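PDB 5FT0: GP37 from Pseudomonas phage phikz, which inhibits the RNA degradosome of the host bacterium, probably by binding its ribonuclease RNase E and blocking RNA turnover during infection. Local coordinates for residues Q3-Q11 with D67-I78; L83-A92 with A179-L188. All coordinates share one frame; numbering follows the deposited sequence.

Contact 1: residues Q3-Q11 with D67-I78; sequences QFNITWEEQ and DAMVREYVLSRI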
loop_
_atom_site.group_PDB
_atom_site.type_symbol
_atom_site.label_atom_id
_atom_site.label_comp_id
_atom_site.label_asym_id
_atom_site.label_seq_id
_atom_site.Cartn_x
_atom_site.Cartn_y
_atom_site.Cartn_z
ATOM N N GLN A 3 14.534 -15.310 -20.401
ATOM C CA GLN A 3 14.810 -16.556 -21.127
ATOM C C GLN A 3 14.038 -16.674 -22.442
ATOM O O GLN A 3 14.449 -17.404 -23.344
ATOM C CB GLN A 3 14.493 -17.757 -20.228
ATOM C CG GLN A 3 14.991 -19.098 -20.756
ATOM C CD GLN A 3 14.877 -20.213 -19.726
ATOM O OE1 GLN A 3 14.830 -19.962 -18.521
ATOM N NE2 GLN A 3 14.831 -21.452 -20.201
ATOM N N PHE A 4 12.934 -15.938 -22.549
ATOM C CA PHE A 4 12.279 -15.737 -23.834
ATOM C C PHE A 4 11.349 -14.538 -23.732
ATOM O O PHE A 4 11.023 -14.070 -22.637
ATOM C CB PHE A 4 11.518 -16.987 -24.297
ATOM C CG PHE A 4 10.316 -17.315 -23.467
ATOM C CD1 PHE A 4 10.433 -18.095 -22.329
ATOM C CD2 PHE A 4 9.060 -16.868 -23.843
ATOM C CE1 PHE A 4 9.321 -18.407 -21.568
ATOM C CE2 PHE A 4 7.945 -17.176 -23.089
ATOM C CZ PHE A 4 8.076 -17.947 -21.949
ATOM N N ASN A 5 10.931 -14.045 -24.894
ATOM C CA ASN A 5 10.086 -12.868 -25.000
ATOM C C ASN A 5 8.719 -13.235 -25.562
ATOM O O ASN A 5 8.578 -14.194 -26.323
ATOM C CB ASN A 5 10.729 -11.802 -25.897
ATOM C CG ASN A 5 12.109 -11.391 -25.421
ATOM O OD1 ASN A 5 12.253 -10.722 -24.397
ATOM N ND2 ASN A 5 13.133 -11.786 -26.169
ATOM N N ILE A 6 7.713 -12.460 -25.168
ATOM C CA ILE A 6 6.375 -12.530 -25.741
ATOM C C ILE A 6 6.069 -11.141 -26.281
ATOM O O ILE A 6 5.873 -10.200 -25.501
ATOM C CB ILE A 6 5.320 -12.964 -24.714
ATOM C CG1 ILE A 6 5.674 -14.325 -24.114
ATOM C CG2 ILE A 6 3.935 -13.004 -25.351
ATOM C CD1 ILE A 6 4.669 -14.816 -23.087
ATOM N N THR A 7 6.046 -10.997 -27.603
ATOM C CA THR A 7 5.793 -9.674 -28.147
ATOM C C THR A 7 4.335 -9.287 -27.918
ATOM O O THR A 7 3.465 -10.133 -27.681
ATOM C CB THR A 7 6.116 -9.610 -29.642
ATOM O OG1 THR A 7 5.131 -10.345 -30.383
ATOM C CG2 THR A 7 7.488 -10.203 -29.917
ATOM N N TRP A 8 4.073 -7.982 -27.981
ATOM C CA TRP A 8 2.702 -7.511 -27.822
ATOM C C TRP A 8 1.814 -7.992 -28.960
ATOM O O TRP A 8 0.599 -8.124 -28.781
ATOM C CB TRP A 8 2.677 -5.986 -27.717
ATOM C CG TRP A 8 3.025 -5.286 -28.988
ATOM C CD1 TRP A 8 4.271 -4.931 -29.414
ATOM C CD2 TRP A 8 2.113 -4.849 -30.003
ATOM N NE1 TRP A 8 4.192 -4.299 -30.631
ATOM C CE2 TRP A 8 2.878 -4.235 -31.013
ATOM C CE3 TRP A 8 0.726 -4.913 -30.151
ATOM C CZ2 TRP A 8 2.302 -3.693 -32.159
ATOM C CZ3 TRP A 8 0.155 -4.375 -31.290
ATOM C CH2 TRP A 8 0.942 -3.773 -32.279
ATOM N N GLU A 9 2.398 -8.280 -30.129
ATOM C CA GLU A 9 1.604 -8.784 -31.247
ATOM C C GLU A 9 1.072 -10.191 -30.977
ATOM O O GLU A 9 -0.077 -10.494 -31.319
ATOM C CB GLU A 9 2.419 -8.759 -32.542
ATOM C CG GLU A 9 2.698 -7.360 -33.086
ATOM C CD GLU A 9 4.118 -6.899 -32.822
ATOM O OE1 GLU A 9 4.662 -7.215 -31.741
ATOM O OE2 GLU A 9 4.694 -6.230 -33.704
ATOM N N GLU A 10 1.889 -11.071 -30.380
ATOM C CA GLU A 10 1.385 -12.401 -30.029
ATOM C C GLU A 10 0.249 -12.298 -29.020
ATOM O O GLU A 10 -0.733 -13.044 -29.098
ATOM C CB GLU A 10 2.488 -13.298 -29.449
ATOM C CG GLU A 10 3.901 -13.060 -29.943
ATOM C CD GLU A 10 4.918 -14.023 -29.346
ATOM O OE1 GLU A 10 4.530 -15.110 -28.876
ATOM O OE2 GLU A 10 6.114 -13.670 -29.324
ATOM N N GLN A 11 0.380 -11.391 -28.049
ATOM C CA GLN A 11 -0.683 -11.199 -27.070
ATOM C C GLN A 11 -1.955 -10.695 -27.740
ATOM O O GLN A 11 -3.043 -11.238 -27.512
ATOM C CB GLN A 11 -0.218 -10.231 -25.983
ATOM C CG GLN A 11 1.114 -10.603 -25.357
ATOM C CD GLN A 11 1.661 -9.515 -24.454
ATOM O OE1 GLN A 11 0.943 -8.967 -23.618
ATOM N NE2 GLN A 11 2.943 -9.195 -24.618
ATOM N N ASP A 67 10.124 -23.674 -22.351
ATOM C CA ASP A 67 9.655 -22.346 -22.735
ATOM C C ASP A 67 8.238 -22.399 -23.294
ATOM O O ASP A 67 7.381 -21.593 -22.915
ATOM C CB ASP A 67 10.607 -21.723 -23.759
ATOM C CG ASP A 67 11.940 -21.338 -23.156
ATOM O OD1 ASP A 67 12.067 -21.364 -21.914
ATOM O OD2 ASP A 67 12.858 -20.995 -23.930
ATOM N N ALA A 68 7.974 -23.348 -24.198
ATOM C CA ALA A 68 6.665 -23.422 -24.844
ATOM C C ALA A 68 5.540 -23.539 -23.823
ATOM O O ALA A 68 4.476 -22.933 -23.992
ATOM C CB ALA A 68 6.626 -24.600 -25.818
HETATM N N MSE A 69 5.754 -24.311 -22.765
HETATM C CA MSE A 69 4.762 -24.437 -21.704
HETATM C C MSE A 69 4.599 -23.130 -20.927
HETATM O O MSE A 69 3.480 -22.709 -20.632
HETATM C CB MSE A 69 5.140 -25.566 -20.746
HETATM C CG MSE A 69 4.285 -25.606 -19.487
HETATM SE SE MSE A 69 4.986 -26.818 -18.122
HETATM C CE MSE A 69 4.698 -28.501 -19.058
ATOM N N VAL A 70 5.723 -22.495 -20.586
ATOM C CA VAL A 70 5.657 -21.241 -19.842
ATOM C C VAL A 70 5.031 -20.151 -20.700
ATOM O O VAL A 70 4.252 -19.327 -20.208
ATOM C CB VAL A 70 7.056 -20.840 -19.336
ATOM C CG1 VAL A 70 6.998 -19.500 -18.617
ATOM C CG2 VAL A 70 7.615 -21.917 -18.412
ATOM N N ARG A 71 5.357 -20.130 -21.995
ATOM C CA ARG A 71 4.742 -19.162 -22.898
ATOM C C ARG A 71 3.230 -19.340 -22.937
ATOM O O ARG A 71 2.475 -18.361 -22.890
ATOM C CB ARG A 71 5.333 -19.296 -24.301
ATOM C CG ARG A 71 4.748 -18.318 -25.308
ATOM C CD ARG A 71 5.291 -18.569 -26.708
ATOM N NE ARG A 71 6.744 -18.451 -26.760
ATOM C CZ ARG A 71 7.392 -17.338 -27.086
ATOM N NH1 ARG A 71 6.715 -16.238 -27.393
ATOM N NH2 ARG A 71 8.718 -17.325 -27.108
ATOM N N GLU A 72 2.770 -20.589 -23.025
ATOM C CA GLU A 72 1.335 -20.852 -23.020
ATOM C C GLU A 72 0.706 -20.416 -21.704
ATOM O O GLU A 72 -0.370 -19.807 -21.690
ATOM C CB GLU A 72 1.067 -22.335 -23.270
ATOM C CG GLU A 72 0.459 -22.641 -24.622
ATOM C CD GLU A 72 -0.139 -24.034 -24.683
ATOM O OE1 GLU A 72 0.313 -24.916 -23.921
ATOM O OE2 GLU A 72 -1.069 -24.246 -25.488
ATOM N N TYR A 73 1.366 -20.724 -20.583
ATOM C CA TYR A 73 0.809 -20.364 -19.282
ATOM C C TYR A 73 0.649 -18.855 -19.150
ATOM O O TYR A 73 -0.398 -18.366 -18.714
ATOM C CB TYR A 73 1.685 -20.904 -18.151
ATOM C CG TYR A 73 1.160 -20.509 -16.791
ATOM C CD1 TYR A 73 0.125 -21.215 -16.198
ATOM C CD2 TYR A 73 1.674 -19.409 -16.117
ATOM C CE1 TYR A 73 -0.376 -20.846 -14.966
ATOM C CE2 TYR A 73 1.179 -19.033 -14.881
ATOM C CZ TYR A 73 0.155 -19.756 -14.312
ATOM O OH TYR A 73 -0.341 -19.391 -13.084
ATOM N N VAL A 74 1.686 -18.099 -19.518
ATOM C CA VAL A 74 1.631 -16.646 -19.386
ATOM C C VAL A 74 0.537 -16.072 -20.278
ATOM O O VAL A 74 -0.181 -15.146 -19.883
ATOM C CB VAL A 74 3.006 -16.025 -19.697
ATOM C CG1 VAL A 74 2.917 -14.505 -19.676
ATOM C CG2 VAL A 74 4.045 -16.506 -18.697
ATOM N N LEU A 75 0.386 -16.615 -21.489
ATOM C CA LEU A 75 -0.698 -16.179 -22.363
ATOM C C LEU A 75 -2.058 -16.416 -21.717
ATOM O O LEU A 75 -2.950 -15.564 -21.804
ATOM C CB LEU A 75 -0.614 -16.892 -23.712
ATOM C CG LEU A 75 0.412 -16.365 -24.715
ATOM C CD1 LEU A 75 0.394 -17.198 -25.992
ATOM C CD2 LEU A 75 0.129 -14.903 -25.029
ATOM N N SER A 76 -2.230 -17.563 -21.051
ATOM C CA SER A 76 -3.513 -17.856 -20.418
ATOM C C SER A 76 -3.819 -16.879 -19.290
ATOM O O SER A 76 -4.992 -16.587 -19.027
ATOM C CB SER A 76 -3.531 -19.295 -19.897
ATOM O OG SER A 76 -2.782 -19.415 -18.701
ATOM N N ARG A 77 -2.787 -16.371 -18.608
ATOM C CA ARG A 77 -3.013 -15.349 -17.591
ATOM C C ARG A 77 -3.347 -14.004 -18.227
ATOM O O ARG A 77 -4.149 -13.236 -17.681
ATOM C CB ARG A 77 -1.788 -15.218 -16.680
ATOM C CG ARG A 77 -1.397 -16.491 -15.919
ATOM C CD ARG A 77 -2.533 -17.030 -15.058
ATOM N NE ARG A 77 -2.955 -16.086 -14.021
ATOM C CZ ARG A 77 -2.534 -16.114 -12.761
ATOM N NH1 ARG A 77 -1.668 -17.038 -12.369
ATOM N NH2 ARG A 77 -2.980 -15.218 -11.891
ATOM N N ILE A 78 -2.739 -13.693 -19.374
ATOM C CA ILE A 78 -3.053 -12.441 -20.057
ATOM C C ILE A 78 -4.473 -12.477 -20.609
ATOM O O ILE A 78 -5.215 -11.491 -20.519
ATOM C CB ILE A 78 -2.019 -12.160 -21.163
ATOM C CG1 ILE A 78 -0.624 -11.982 -20.564
ATOM C CG2 ILE A 78 -2.415 -10.931 -21.978
ATOM C CD1 ILE A 78 0.458 -11.769 -21.606
#

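Contact 2: residues L83-A92 with A179-L188; sequences LKYVDNLYLA and AYTDYFANKL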
loop_
_atom_site.group_PDB
_atom_site.type_symbol
_atom_site.label_atom_id
_atom_site.label_comp_id
_atom_site.label_asym_id
_atom_site.label_seq_id
_atom_site.Cartn_x
_atom_site.Cartn_y
_atom_site.Cartn_z
ATOM N N LEU A 83 -10.437 -10.581 -19.880
ATOM C CA LEU A 83 -11.867 -10.870 -19.886
ATOM C C LEU A 83 -12.662 -9.753 -19.226
ATOM O O LEU A 83 -13.813 -9.509 -19.602
ATOM C CB LEU A 83 -12.144 -12.196 -19.176
ATOM C CG LEU A 83 -11.613 -13.453 -19.858
ATOM C CD1 LEU A 83 -11.875 -14.683 -18.993
ATOM C CD2 LEU A 83 -12.240 -13.608 -21.236
ATOM N N LYS A 84 -12.064 -9.071 -18.246
ATOM C CA LYS A 84 -12.723 -7.957 -17.574
ATOM C C LYS A 84 -13.128 -6.855 -18.540
ATOM O O LYS A 84 -14.055 -6.095 -18.241
ATOM C CB LYS A 84 -11.803 -7.370 -16.503
ATOM C CG LYS A 84 -11.822 -8.109 -15.183
ATOM C CD LYS A 84 -10.679 -7.640 -14.300
ATOM C CE LYS A 84 -9.348 -8.133 -14.843
ATOM N NZ LYS A 84 -8.196 -7.359 -14.308
ATOM N N TYR A 85 -12.455 -6.746 -19.683
ATOM C CA TYR A 85 -12.708 -5.678 -20.637
ATOM C C TYR A 85 -13.606 -6.105 -21.789
ATOM O O TYR A 85 -13.892 -5.288 -22.669
ATOM C CB TYR A 85 -11.379 -5.137 -21.169
ATOM C CG TYR A 85 -10.436 -4.737 -20.057
ATOM C CD1 TYR A 85 -10.786 -3.743 -19.152
ATOM C CD2 TYR A 85 -9.205 -5.362 -19.900
ATOM C CE1 TYR A 85 -9.935 -3.375 -18.125
ATOM C CE2 TYR A 85 -8.346 -5.000 -18.876
ATOM C CZ TYR A 85 -8.717 -4.005 -17.993
ATOM O OH TYR A 85 -7.868 -3.640 -16.974
ATOM N N VAL A 86 -14.056 -7.361 -21.803
ATOM C CA VAL A 86 -15.081 -7.777 -22.751
ATOM C C VAL A 86 -16.338 -6.960 -22.499
ATOM O O VAL A 86 -16.776 -6.813 -21.350
ATOM C CB VAL A 86 -15.343 -9.285 -22.621
ATOM C CG1 VAL A 86 -16.599 -9.682 -23.375
ATOM C CG2 VAL A 86 -14.144 -10.076 -23.137
ATOM N N ASP A 87 -16.920 -6.422 -23.579
ATOM C CA ASP A 87 -18.046 -5.493 -23.503
ATOM C C ASP A 87 -19.087 -5.887 -22.460
ATOM O O ASP A 87 -19.316 -5.159 -21.487
ATOM C CB ASP A 87 -18.714 -5.375 -24.878
ATOM C CG ASP A 87 -17.880 -4.595 -25.872
ATOM O OD1 ASP A 87 -17.008 -3.814 -25.443
ATOM O OD2 ASP A 87 -18.105 -4.760 -27.090
ATOM N N ASN A 88 -19.721 -7.047 -22.646
ATOM C CA ASN A 88 -20.814 -7.442 -21.764
ATOM C C ASN A 88 -20.347 -7.753 -20.348
ATOM O O ASN A 88 -21.140 -7.629 -19.408
ATOM C CB ASN A 88 -21.553 -8.646 -22.350
ATOM C CG ASN A 88 -22.339 -8.292 -23.601
ATOM O OD1 ASN A 88 -22.694 -7.134 -23.813
ATOM N ND2 ASN A 88 -22.621 -9.290 -24.431
ATOM N N LEU A 89 -19.089 -8.161 -20.170
ATOM C CA LEU A 89 -18.581 -8.400 -18.823
ATOM C C LEU A 89 -18.198 -7.094 -18.143
ATOM O O LEU A 89 -18.461 -6.907 -16.950
ATOM C CB LEU A 89 -17.384 -9.352 -18.876
ATOM C CG LEU A 89 -17.641 -10.687 -19.581
ATOM C CD1 LEU A 89 -16.430 -11.601 -19.466
ATOM C CD2 LEU A 89 -18.886 -11.361 -19.025
ATOM N N TYR A 90 -17.572 -6.185 -18.891
ATOM C CA TYR A 90 -17.270 -4.861 -18.361
ATOM C C TYR A 90 -18.548 -4.113 -17.999
ATOM O O TYR A 90 -18.613 -3.445 -16.959
ATOM C CB TYR A 90 -16.451 -4.077 -19.386
ATOM C CG TYR A 90 -15.994 -2.708 -18.936
ATOM C CD1 TYR A 90 -14.835 -2.555 -18.186
ATOM C CD2 TYR A 90 -16.704 -1.565 -19.285
ATOM C CE1 TYR A 90 -14.404 -1.303 -17.782
ATOM C CE2 TYR A 90 -16.279 -0.308 -18.887
ATOM C CZ TYR A 90 -15.128 -0.184 -18.135
ATOM O OH TYR A 90 -14.699 1.062 -17.732
ATOM N N LEU A 91 -19.579 -4.223 -18.842
ATOM C CA LEU A 91 -20.846 -3.554 -18.563
ATOM C C LEU A 91 -21.525 -4.144 -17.336
ATOM O O LEU A 91 -22.082 -3.410 -16.512
ATOM C CB LEU A 91 -21.769 -3.643 -19.779
ATOM C CG LEU A 91 -21.411 -2.724 -20.947
ATOM C CD1 LEU A 91 -22.307 -2.996 -22.144
ATOM C CD2 LEU A 91 -21.508 -1.265 -20.513
ATOM N N ALA A 92 -21.493 -5.472 -17.195
ATOM C CA ALA A 92 -22.114 -6.105 -16.037
ATOM C C ALA A 92 -21.404 -5.728 -14.742
ATOM O O ALA A 92 -22.042 -5.654 -13.685
ATOM C CB ALA A 92 -22.135 -7.622 -16.212
ATOM N N ALA A 179 -23.434 -13.232 -16.317
ATOM C CA ALA A 179 -22.711 -12.801 -17.509
ATOM C C ALA A 179 -21.424 -13.596 -17.693
ATOM O O ALA A 179 -21.115 -14.055 -18.800
ATOM C CB ALA A 179 -22.415 -11.304 -17.425
ATOM N N TYR A 180 -20.656 -13.769 -16.613
ATOM C CA TYR A 180 -19.454 -14.591 -16.691
ATOM C C TYR A 180 -19.805 -16.048 -16.953
ATOM O O TYR A 180 -19.102 -16.736 -17.703
ATOM C CB TYR A 180 -18.637 -14.456 -15.405
ATOM C CG TYR A 180 -17.688 -13.287 -15.431
ATOM C CD1 TYR A 180 -18.122 -12.007 -15.114
ATOM C CD2 TYR A 180 -16.363 -13.456 -15.805
ATOM C CE1 TYR A 180 -17.259 -10.932 -15.152
ATOM C CE2 TYR A 180 -15.492 -12.388 -15.847
ATOM C CZ TYR A 180 -15.947 -11.126 -15.521
ATOM O OH TYR A 180 -15.082 -10.058 -15.561
ATOM N N THR A 181 -20.892 -16.532 -16.348
ATOM C CA THR A 181 -21.317 -17.910 -16.568
ATOM C C THR A 181 -21.692 -18.140 -18.028
ATOM O O THR A 181 -21.280 -19.132 -18.639
ATOM C CB THR A 181 -22.494 -18.247 -15.653
ATOM O OG1 THR A 181 -22.115 -18.027 -14.288
ATOM C CG2 THR A 181 -22.912 -19.699 -15.833
ATOM N N ASP A 182 -22.469 -17.221 -18.605
ATOM C CA ASP A 182 -22.865 -17.360 -20.002
ATOM C C ASP A 182 -21.670 -17.208 -20.934
ATOM O O ASP A 182 -21.527 -17.964 -21.901
ATOM C CB ASP A 182 -23.950 -16.338 -20.346
ATOM C CG ASP A 182 -25.270 -16.643 -19.673
ATOM O OD1 ASP A 182 -25.461 -17.797 -19.230
ATOM O OD2 ASP A 182 -26.120 -15.732 -19.594
ATOM N N TYR A 183 -20.799 -16.232 -20.660
ATOM C CA TYR A 183 -19.652 -16.007 -21.536
ATOM C C TYR A 183 -18.771 -17.247 -21.620
ATOM O O TYR A 183 -18.367 -17.660 -22.711
ATOM C CB TYR A 183 -18.836 -14.807 -21.059
ATOM C CG TYR A 183 -17.778 -14.405 -22.058
ATOM C CD1 TYR A 183 -18.062 -13.501 -23.070
ATOM C CD2 TYR A 183 -16.499 -14.948 -22.003
ATOM C CE1 TYR A 183 -17.103 -13.137 -23.995
ATOM C CE2 TYR A 183 -15.531 -14.592 -22.927
ATOM C CZ TYR A 183 -15.839 -13.685 -23.920
ATOM O OH TYR A 183 -14.885 -13.326 -24.846
ATOM N N PHE A 184 -18.457 -17.854 -20.476
ATOM C CA PHE A 184 -17.610 -19.042 -20.498
ATOM C C PHE A 184 -18.311 -20.211 -21.180
ATOM O O PHE A 184 -17.686 -20.955 -21.944
ATOM C CB PHE A 184 -17.187 -19.416 -19.076
ATOM C CG PHE A 184 -15.875 -18.811 -18.664
ATOM C CD1 PHE A 184 -15.812 -17.510 -18.183
ATOM C CD2 PHE A 184 -14.701 -19.540 -18.770
ATOM C CE1 PHE A 184 -14.599 -16.952 -17.810
ATOM C CE2 PHE A 184 -13.485 -18.988 -18.401
ATOM C CZ PHE A 184 -13.433 -17.693 -17.918
ATOM N N ALA A 185 -19.613 -20.375 -20.937
ATOM C CA ALA A 185 -20.328 -21.518 -21.498
ATOM C C ALA A 185 -20.550 -21.366 -22.998
ATOM O O ALA A 185 -20.523 -22.359 -23.735
ATOM C CB ALA A 185 -21.661 -21.706 -20.777
ATOM N N ASN A 186 -20.764 -20.138 -23.472
ATOM C CA ASN A 186 -21.119 -19.906 -24.869
ATOM C C ASN A 186 -19.965 -19.401 -25.721
ATOM O O ASN A 186 -19.947 -19.662 -26.928
ATOM C CB ASN A 186 -22.274 -18.901 -24.961
ATOM C CG ASN A 186 -23.496 -19.343 -24.180
ATOM O OD1 ASN A 186 -23.812 -20.530 -24.122
ATOM N ND2 ASN A 186 -24.187 -18.384 -23.568
ATOM N N LYS A 187 -19.002 -18.687 -25.135
ATOM C CA LYS A 187 -17.922 -18.074 -25.897
ATOM C C LYS A 187 -16.571 -18.738 -25.688
ATOM O O LYS A 187 -15.660 -18.505 -26.487
ATOM C CB LYS A 187 -17.801 -16.583 -25.550
ATOM C CG LYS A 187 -19.121 -15.839 -25.565
ATOM C CD LYS A 187 -19.665 -15.762 -26.971
ATOM C CE LYS A 187 -20.811 -14.768 -27.068
ATOM N NZ LYS A 187 -21.156 -14.478 -28.488
ATOM N N LEU A 188 -16.411 -19.538 -24.637
ATOM C CA LEU A 188 -15.165 -20.242 -24.352
ATOM C C LEU A 188 -15.437 -21.725 -24.166
ATOM O O LEU A 188 -14.834 -22.390 -23.317
ATOM C CB LEU A 188 -14.478 -19.657 -23.120
ATOM C CG LEU A 188 -14.149 -18.162 -23.161
ATOM C CD1 LEU A 188 -13.644 -17.683 -21.799
ATOM C CD2 LEU A 188 -13.127 -17.860 -24.254
HETATM O O HOH W 1 -16.278 -7.871 -15.377
#

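Contact 1: residues Q3-Q11 with D67-I78
In this alpha/beta packing of helix 67-82 against the antiparallel sheet of strands 4-6, 30-37, 42-48 and 55-59, Phe4 and Ile6 of the edge strand 4-6 meet Arg71, Val70 and Val74 of the helix. The axes of strand 4-6 and helix segment 67-78 approach to 9.9 Å, 30° from parallel. Phe4 has the largest surface buried here. Its CG sits between the backbone N and the carbonyl carbon (chi1 68°), which turns the ring toward the helix. There Phe4 CZ meets Val70 CG1 at the ring edge (3.8 Å), while Asp67 comes alongside CD1. Asp67 OD1 also accepts a hydrogen bond from the Trp34 indole on strand 30-37. Farther along, Ile6 CD1 reaches Val74 CG1 at 3.8 Å, and Leu75 CD2 approaches both Ile6 CG2 and Gln11.

Arg71 ties the strand to the start of helix 8-15, in one of its two modelled conformers; the other may not make these contacts. Its chain runs extended past the Phe4 ring and bends at chi3, bringing the guanidinium to Asn5 O, met obliquely, to which NH1 and NH2 make weak hydrogen bonds. Phe4 CD2 lies over one guanidinium face, the two planes being 41° apart. Glu10 supplies the countercharge, and its carboxylate is nearly coplanar with the guanidinium. The same carboxylate takes part in a capping box: Glu10 OE2 accepts from Thr7 N (3.2 Å), and Thr7 OG1 weakly accepts from Glu10 N. Glu10 thus uses one oxygen for the helix cap and the other for Arg71, Glu10 OE1 lying 2.9 Å from Arg71 NH1 in a salt bridge whose hydrogen bond is bent and weak.

Contact 2: residues L83-A92 with A179-L188
Leu89, Tyr180 and Tyr183 bury the most surface where helix 87-98 packs against the C-terminal part of helix 158-187. The two helix segments run almost antiparallel, at 168°, with axes 9.8 Å apart. Leu89 fits between the two tyrosines. Leu89 CD1 lies over one face of the Tyr180 ring, 4.0 Å from the centroid and 20° off the normal, a CH-pi contact, and it also covers one face of Tyr183 toward the rim. The second methyl, Leu89 CD2, turns to the helix backbone and sits 3.5 Å from Ala179 O. Beside it Ala92 CB touches Ala179 CB, methyl to methyl.

Tyr183 projects from the helix with CG anti to the backbone N (chi1 -171°), and its ring reaches Val86 at the N-cap of helix 87-98 and Leu83 just before it. Val86 CG1 meets Tyr183 CE1 at 3.5 Å, Leu83 CD2 meets CE2 of the same ring, and Lys187 CB, four residues on, covers the face opposite Leu89. Tyr183 OH is hydrogen-bonded to Asp19 O. Leu83 also sends CD1 to Phe184 CZ (3.6 Å), so this leucine spans two aromatic rings. Behind them, Phe225 on strand 220-232 meets Tyr180 and Leu83.

No direct hydrogen bond crosses between the segments. One water bridges them instead, donating to Leu89 O and lying 2.5 Å from Tyr180 OH, in the plane of that ring. The association therefore rests on apolar and CH-pi packing, with the hydroxyls of the buried tyrosines satisfied by the bridging water (Tyr180) and Asp19 O (Tyr183).

Overall arrangement
The two contacts follow one another along the chain: contact 1 closes within helix 67-82 before contact 2 opens in the turn leading to helix 87-98. Their centres are 23 Å apart and their nearest atoms about 5 Å, without touching. Contact 1 lies toward the periphery, where helix 67-82 covers the four-stranded N-terminal sheet; contact 2 is more central, joining helix 87-98 to the long helix 158-187 beside the seven-stranded sheet. Strand 220-232 of that larger sheet is touched by side chains from both, Leu75 and Ser76 in one and Leu83, Tyr180 and Phe184 in the other. The two consecutive helices thus probably help to hold the two sheets together in the Dip fold.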